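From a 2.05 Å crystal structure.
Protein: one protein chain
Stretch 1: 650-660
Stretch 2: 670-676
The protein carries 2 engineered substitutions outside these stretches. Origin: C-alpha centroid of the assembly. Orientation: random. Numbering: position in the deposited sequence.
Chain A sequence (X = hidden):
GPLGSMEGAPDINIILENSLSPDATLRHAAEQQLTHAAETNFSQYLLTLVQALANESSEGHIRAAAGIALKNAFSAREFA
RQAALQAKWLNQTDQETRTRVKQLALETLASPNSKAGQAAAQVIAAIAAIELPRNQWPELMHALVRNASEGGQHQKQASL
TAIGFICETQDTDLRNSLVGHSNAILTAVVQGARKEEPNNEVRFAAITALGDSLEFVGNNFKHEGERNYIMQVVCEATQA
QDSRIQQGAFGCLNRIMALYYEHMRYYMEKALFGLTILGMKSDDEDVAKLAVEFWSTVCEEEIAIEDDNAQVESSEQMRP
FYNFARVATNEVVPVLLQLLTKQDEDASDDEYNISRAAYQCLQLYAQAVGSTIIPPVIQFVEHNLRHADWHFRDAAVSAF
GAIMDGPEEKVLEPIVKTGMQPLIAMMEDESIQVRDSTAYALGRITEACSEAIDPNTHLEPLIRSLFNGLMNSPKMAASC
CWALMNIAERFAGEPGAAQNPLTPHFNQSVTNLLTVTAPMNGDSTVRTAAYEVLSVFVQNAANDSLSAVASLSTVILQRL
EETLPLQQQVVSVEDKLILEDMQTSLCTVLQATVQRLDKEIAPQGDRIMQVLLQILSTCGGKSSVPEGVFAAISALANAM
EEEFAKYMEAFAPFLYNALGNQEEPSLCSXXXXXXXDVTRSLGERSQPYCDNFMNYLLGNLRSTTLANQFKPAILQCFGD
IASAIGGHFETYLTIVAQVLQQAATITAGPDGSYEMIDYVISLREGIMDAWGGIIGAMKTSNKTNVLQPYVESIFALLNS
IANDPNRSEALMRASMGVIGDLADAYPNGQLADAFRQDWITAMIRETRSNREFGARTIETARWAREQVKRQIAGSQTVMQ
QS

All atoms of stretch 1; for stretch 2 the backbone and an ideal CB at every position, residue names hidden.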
ATOM      1  N   ALA A 650     -26.719 -25.256  10.729  1.00 42.76           N
ATOM      2  CA  ALA A 650     -26.363 -24.290  11.759  1.00 42.00           C
ATOM      3  C   ALA A 650     -25.600 -23.102  11.183  1.00 41.74           C
ATOM      4  O   ALA A 650     -25.787 -21.966  11.620  1.00 42.12           O
ATOM      5  CB  ALA A 650     -25.542 -24.960  12.848  1.00 39.35           C
ATOM      6  N   PHE A 651     -24.747 -23.361  10.197  1.00 38.37           N
ATOM      7  CA  PHE A 651     -23.843 -22.329   9.697  1.00 35.97           C
ATOM      8  C   PHE A 651     -24.451 -21.410   8.636  1.00 38.04           C
ATOM      9  O   PHE A 651     -24.141 -20.221   8.607  1.00 33.39           O
ATOM     10  CB  PHE A 651     -22.571 -22.967   9.136  1.00 31.87           C
ATOM     11  CG  PHE A 651     -21.630 -21.981   8.503  1.00 35.91           C
ATOM     12  CD1 PHE A 651     -21.160 -20.896   9.222  1.00 36.15           C
ATOM     13  CD2 PHE A 651     -21.207 -22.145   7.195  1.00 35.74           C
ATOM     14  CE1 PHE A 651     -20.303 -19.982   8.642  1.00 42.26           C
ATOM     15  CE2 PHE A 651     -20.339 -21.238   6.614  1.00 39.84           C
ATOM     16  CZ  PHE A 651     -19.885 -20.158   7.339  1.00 36.56           C
ATOM     17  N   ALA A 652     -25.309 -21.954   7.775  1.00 36.80           N
ATOM     18  CA  ALA A 652     -25.855 -21.191   6.647  1.00 35.89           C
ATOM     19  C   ALA A 652     -26.498 -19.848   7.039  1.00 32.82           C
ATOM     20  O   ALA A 652     -26.270 -18.849   6.357  1.00 39.93           O
ATOM     21  CB  ALA A 652     -26.865 -22.039   5.863  1.00 31.21           C
ATOM     22  N   PRO A 653     -27.301 -19.809   8.124  1.00 34.44           N
ATOM     23  CA  PRO A 653     -27.854 -18.497   8.495  1.00 42.01           C
ATOM     24  C   PRO A 653     -26.792 -17.446   8.837  1.00 44.68           C
ATOM     25  O   PRO A 653     -26.988 -16.268   8.534  1.00 43.50           O
ATOM     26  CB  PRO A 653     -28.713 -18.821   9.723  1.00 43.18           C
ATOM     27  CG  PRO A 653     -29.125 -20.227   9.516  1.00 43.03           C
ATOM     28  CD  PRO A 653     -27.927 -20.891   8.908  1.00 42.13           C
ATOM     29  N   PHE A 654     -25.692 -17.860   9.456  1.00 35.80           N
ATOM     30  CA  PHE A 654     -24.592 -16.937   9.725  1.00 33.47           C
ATOM     31  C   PHE A 654     -23.975 -16.463   8.416  1.00 38.60           C
ATOM     32  O   PHE A 654     -23.643 -15.288   8.261  1.00 35.31           O
ATOM     33  CB  PHE A 654     -23.524 -17.595  10.599  1.00 37.54           C
ATOM     34  CG  PHE A 654     -23.943 -17.793  12.027  1.00 39.38           C
ATOM     35  CD1 PHE A 654     -23.736 -16.797  12.967  1.00 37.57           C
ATOM     36  CD2 PHE A 654     -24.529 -18.978  12.434  1.00 37.49           C
ATOM     37  CE1 PHE A 654     -24.112 -16.979  14.284  1.00 38.75           C
ATOM     38  CE2 PHE A 654     -24.906 -19.167  13.749  1.00 38.35           C
ATOM     39  CZ  PHE A 654     -24.702 -18.164  14.676  1.00 38.97           C
ATOM     40  N   LEU A 655     -23.829 -17.390   7.477  1.00 34.15           N
ATOM     41  CA  LEU A 655     -23.280 -17.083   6.164  1.00 31.74           C
ATOM     42  C   LEU A 655     -24.190 -16.128   5.398  1.00 35.83           C
ATOM     43  O   LEU A 655     -23.721 -15.156   4.802  1.00 35.84           O
ATOM     44  CB  LEU A 655     -23.068 -18.369   5.364  1.00 30.41           C
ATOM     45  CG  LEU A 655     -22.461 -18.212   3.969  1.00 33.35           C
ATOM     46  CD1 LEU A 655     -21.177 -17.407   4.040  1.00 38.06           C
ATOM     47  CD2 LEU A 655     -22.207 -19.576   3.342  1.00 36.66           C
ATOM     48  N   TYR A 656     -25.490 -16.411   5.422  1.00 37.52           N
ATOM     49  CA  TYR A 656     -26.488 -15.549   4.794  1.00 39.39           C
ATOM     50  C   TYR A 656     -26.393 -14.116   5.308  1.00 40.61           C
ATOM     51  O   TYR A 656     -26.409 -13.162   4.532  1.00 40.73           O
ATOM     52  CB  TYR A 656     -27.903 -16.081   5.045  1.00 37.27           C
ATOM     53  CG  TYR A 656     -28.189 -17.439   4.448  1.00 38.55           C
ATOM     54  CD1 TYR A 656     -27.501 -17.892   3.329  1.00 42.85           C
ATOM     55  CD2 TYR A 656     -29.154 -18.268   5.006  1.00 38.50           C
ATOM     56  CE1 TYR A 656     -27.766 -19.136   2.783  1.00 38.77           C
ATOM     57  CE2 TYR A 656     -29.425 -19.511   4.470  1.00 45.86           C
ATOM     58  CZ  TYR A 656     -28.730 -19.939   3.359  1.00 43.93           C
ATOM     59  OH  TYR A 656     -29.001 -21.177   2.822  1.00 45.56           O
ATOM     60  N   ASN A 657     -26.292 -13.979   6.625  1.00 44.61           N
ATOM     61  CA  ASN A 657     -26.288 -12.671   7.264  1.00 45.26           C
ATOM     62  C   ASN A 657     -25.051 -11.862   6.901  1.00 42.77           C
ATOM     63  O   ASN A 657     -25.126 -10.649   6.708  1.00 40.29           O
ATOM     64  CB  ASN A 657     -26.384 -12.824   8.780  1.00 48.08           C
ATOM     65  CG  ASN A 657     -26.926 -11.584   9.452  1.00 58.42           C
ATOM     66  OD1 ASN A 657     -26.186 -10.834  10.090  1.00 52.40           O
ATOM     67  ND2 ASN A 657     -28.227 -11.351   9.302  1.00 54.06           N
ATOM     68  N   ALA A 658     -23.915 -12.544   6.805  1.00 38.61           N
ATOM     69  CA  ALA A 658     -22.676 -11.906   6.380  1.00 44.61           C
ATOM     70  C   ALA A 658     -22.783 -11.466   4.924  1.00 43.56           C
ATOM     71  O   ALA A 658     -22.313 -10.389   4.553  1.00 38.06           O
ATOM     72  CB  ALA A 658     -21.497 -12.848   6.572  1.00 43.69           C
ATOM     73  N   LEU A 659     -23.415 -12.305   4.110  1.00 40.95           N
ATOM     74  CA  LEU A 659     -23.621 -12.007   2.696  1.00 35.91           C
ATOM     75  C   LEU A 659     -24.472 -10.760   2.485  1.00 40.28           C
ATOM     76  O   LEU A 659     -24.196  -9.954   1.598  1.00 43.53           O
ATOM     77  CB  LEU A 659     -24.278 -13.196   1.987  1.00 34.37           C
ATOM     78  CG  LEU A 659     -23.378 -14.347   1.533  1.00 37.87           C
ATOM     79  CD1 LEU A 659     -24.228 -15.509   1.046  1.00 37.08           C
ATOM     80  CD2 LEU A 659     -22.421 -13.885   0.442  1.00 33.56           C
ATOM     81  N   GLY A 660     -25.511 -10.612   3.297  1.00 39.14           N
ATOM     82  CA  GLY A 660     -26.470  -9.538   3.114  1.00 39.38           C
ATOM     83  C   GLY A 660     -26.056  -8.206   3.712  1.00 46.75           C
ATOM     84  O   GLY A 660     -26.722  -7.192   3.500  1.00 50.82           O
ATOM     85  N   UNK A 670     -15.627 -11.786   2.417  1.00 44.12           N
ATOM     86  CA  UNK A 670     -15.262 -13.087   2.969  1.00 41.18           C
ATOM     87  C   UNK A 670     -16.411 -14.082   2.840  1.00 33.22           C
ATOM     88  O   UNK A 670     -16.196 -15.265   2.579  1.00 37.13           O
ATOM     89  CB  UNK A 670     -14.851 -12.946   4.436  1.00 41.18           C
ATOM     90  N   UNK A 671     -17.630 -13.591   3.036  1.00 40.08           N
ATOM     91  CA  UNK A 671     -18.822 -14.422   2.927  1.00 39.86           C
ATOM     92  C   UNK A 671     -19.005 -14.942   1.506  1.00 39.21           C
ATOM     93  O   UNK A 671     -19.356 -16.103   1.304  1.00 38.49           O
ATOM     94  CB  UNK A 671     -20.060 -13.635   3.362  1.00 39.86           C
ATOM     95  N   UNK A 672     -18.778 -14.070   0.529  1.00 37.42           N
ATOM     96  CA  UNK A 672     -18.870 -14.449  -0.876  1.00 42.53           C
ATOM     97  C   UNK A 672     -17.829 -15.513  -1.204  1.00 41.86           C
ATOM     98  O   UNK A 672     -18.110 -16.472  -1.919  1.00 39.12           O
ATOM     99  CB  UNK A 672     -18.688 -13.227  -1.778  1.00 42.53           C
ATOM    100  N   UNK A 673     -16.630 -15.337  -0.661  1.00 38.50           N
ATOM    101  CA  UNK A 673     -15.563 -16.308  -0.817  1.00 29.29           C
ATOM    102  C   UNK A 673     -15.939 -17.625  -0.164  1.00 36.17           C
ATOM    103  O   UNK A 673     -15.593 -18.699  -0.658  1.00 36.05           O
ATOM    104  CB  UNK A 673     -14.258 -15.773  -0.224  1.00 29.29           C
ATOM    105  N   UNK A 674     -16.656 -17.545   0.953  1.00 39.78           N
ATOM    106  CA  UNK A 674     -17.107 -18.740   1.659  1.00 40.85           C
ATOM    107  C   UNK A 674     -18.122 -19.527   0.835  1.00 40.32           C
ATOM    108  O   UNK A 674     -18.145 -20.756   0.879  1.00 37.28           O
ATOM    109  CB  UNK A 674     -17.714 -18.358   3.010  1.00 40.85           C
ATOM    110  N   UNK A 675     -18.965 -18.817   0.089  1.00 38.47           N
ATOM    111  CA  UNK A 675     -19.947 -19.473  -0.771  1.00 41.07           C
ATOM    112  C   UNK A 675     -19.234 -20.258  -1.863  1.00 38.22           C
ATOM    113  O   UNK A 675     -19.616 -21.382  -2.188  1.00 43.33           O
ATOM    114  CB  UNK A 675     -20.905 -18.449  -1.385  1.00 41.07           C
ATOM    115  N   UNK A 676     -18.189 -19.653  -2.420  1.00 41.79           N
ATOM    116  CA  UNK A 676     -17.345 -20.330  -3.399  1.00 32.24           C
ATOM    117  C   UNK A 676     -16.706 -21.571  -2.790  1.00 39.49           C
ATOM    118  O   UNK A 676     -16.707 -22.641  -3.397  1.00 41.21           O
ATOM    119  CB  UNK A 676     -16.265 -19.382  -3.925  1.00 32.24           C
TER

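Both stretches are helical. Their axes approach to 8.6 Å, with 133° between their N-to-C directions. Stretch 1 offers F651, L655, A658 and L659 on the near side, an apolar surface without charge.

Position 670 has helical backbone angles, and its CA-to-CB bond points sideways. Nothing of stretch 1 lies within 5.5 Å of the ideal CB, so the partner hardly restricts the choice. The deposited residue is M670. Its chain (t, p, p) leads away from stretch 1.

Position 671 is the tightest place. Its CA lies 5.4 Å from the CA of L659, and CA-to-CB points toward stretch 1. The ideal CB is 3.6 Å from CB of A658, 3.7 Å from N of L659 and 4.0 Å from CD1 of L655. A small residue suits best: alanine, perhaps glycine or serine. The deposited residue is A671. Its CB packs on CB of A658 at 3.6 Å and on CD2 of L659 at 3.8 Å.

At position 672, CA-to-CB points away, but the ideal CB is still 4.4 Å from CD2 of L659. A medium or large apolar residue could touch that leucine in passing. The deposited residue is I672 (m, t). Its CG1 meets CD2 of L659 at 3.7 Å.

Position 673 points away, and there is room for a CB. Its phi/psi of -64/-36 are ordinary for a helix, so many residues would fit. The deposited residue is G673, which makes no contact with stretch 1.

Position 674 points toward stretch 1. Its ideal CB is 3.7 Å from CD1 of L655 and 5.2 Å from CZ of F651. Leucine, methionine or isoleucine would be reasonable. The deposited residue is L674, with chi1 at -110°, between wells. Its CB touches CD1 of L655 at 3.7 Å, and its CD1 approaches CZ of F651 obliquely at 4.4 Å.

Position 675 points sideways. Its ideal CB is 5.0 Å from CD2 of L655 and 5.1 Å from CD1 of L659, leaving space for branches. Valine, isoleucine or leucine would suit. The deposited residue is V675 (t). Its CG2 reaches CD1 of L659 at 3.6 Å and CD2 of L655 at 4.2 Å.

Position 676 is out of reach, so stretch 1 sets no preference. The deposited residue is S676, whose OG is hydrogen-bonded elsewhere in the structure.

No hydrogen bond joins the stretches; the contact is apolar packing, burying 295 Å² in total.

Stretch 2 (670-676) MAIGLVS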
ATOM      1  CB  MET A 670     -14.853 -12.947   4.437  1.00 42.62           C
ATOM      2  CG  MET A 670     -14.388 -14.239   5.074  1.00 51.10           C
ATOM      3  SD  MET A 670     -12.853 -14.861   4.361  1.00 82.92           S
ATOM      4  CE  MET A 670     -11.662 -13.738   5.087  1.00 97.21           C
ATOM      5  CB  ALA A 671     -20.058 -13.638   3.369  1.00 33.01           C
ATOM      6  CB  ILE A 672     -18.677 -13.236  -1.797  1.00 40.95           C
ATOM      7  CG1 ILE A 672     -19.755 -12.188  -1.515  1.00 39.19           C
ATOM      8  CG2 ILE A 672     -18.712 -13.664  -3.255  1.00 35.99           C
ATOM      9  CD1 ILE A 672     -19.481 -10.847  -2.169  1.00 39.02           C
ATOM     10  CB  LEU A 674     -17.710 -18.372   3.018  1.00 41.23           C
ATOM     11  CG  LEU A 674     -16.909 -18.780   4.256  1.00 45.54           C
ATOM     12  CD1 LEU A 674     -16.701 -20.289   4.282  1.00 40.10           C
ATOM     13  CD2 LEU A 674     -15.574 -18.049   4.300  1.00 54.97           C
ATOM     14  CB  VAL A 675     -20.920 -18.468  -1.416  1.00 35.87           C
ATOM     15  CG1 VAL A 675     -21.913 -19.197  -2.317  1.00 32.40           C
ATOM     16  CG2 VAL A 675     -21.658 -17.684  -0.342  1.00 32.99           C
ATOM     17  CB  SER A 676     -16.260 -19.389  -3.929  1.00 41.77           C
ATOM     18  OG  SER A 676     -16.790 -18.502  -4.898  1.00 48.40           O
TER
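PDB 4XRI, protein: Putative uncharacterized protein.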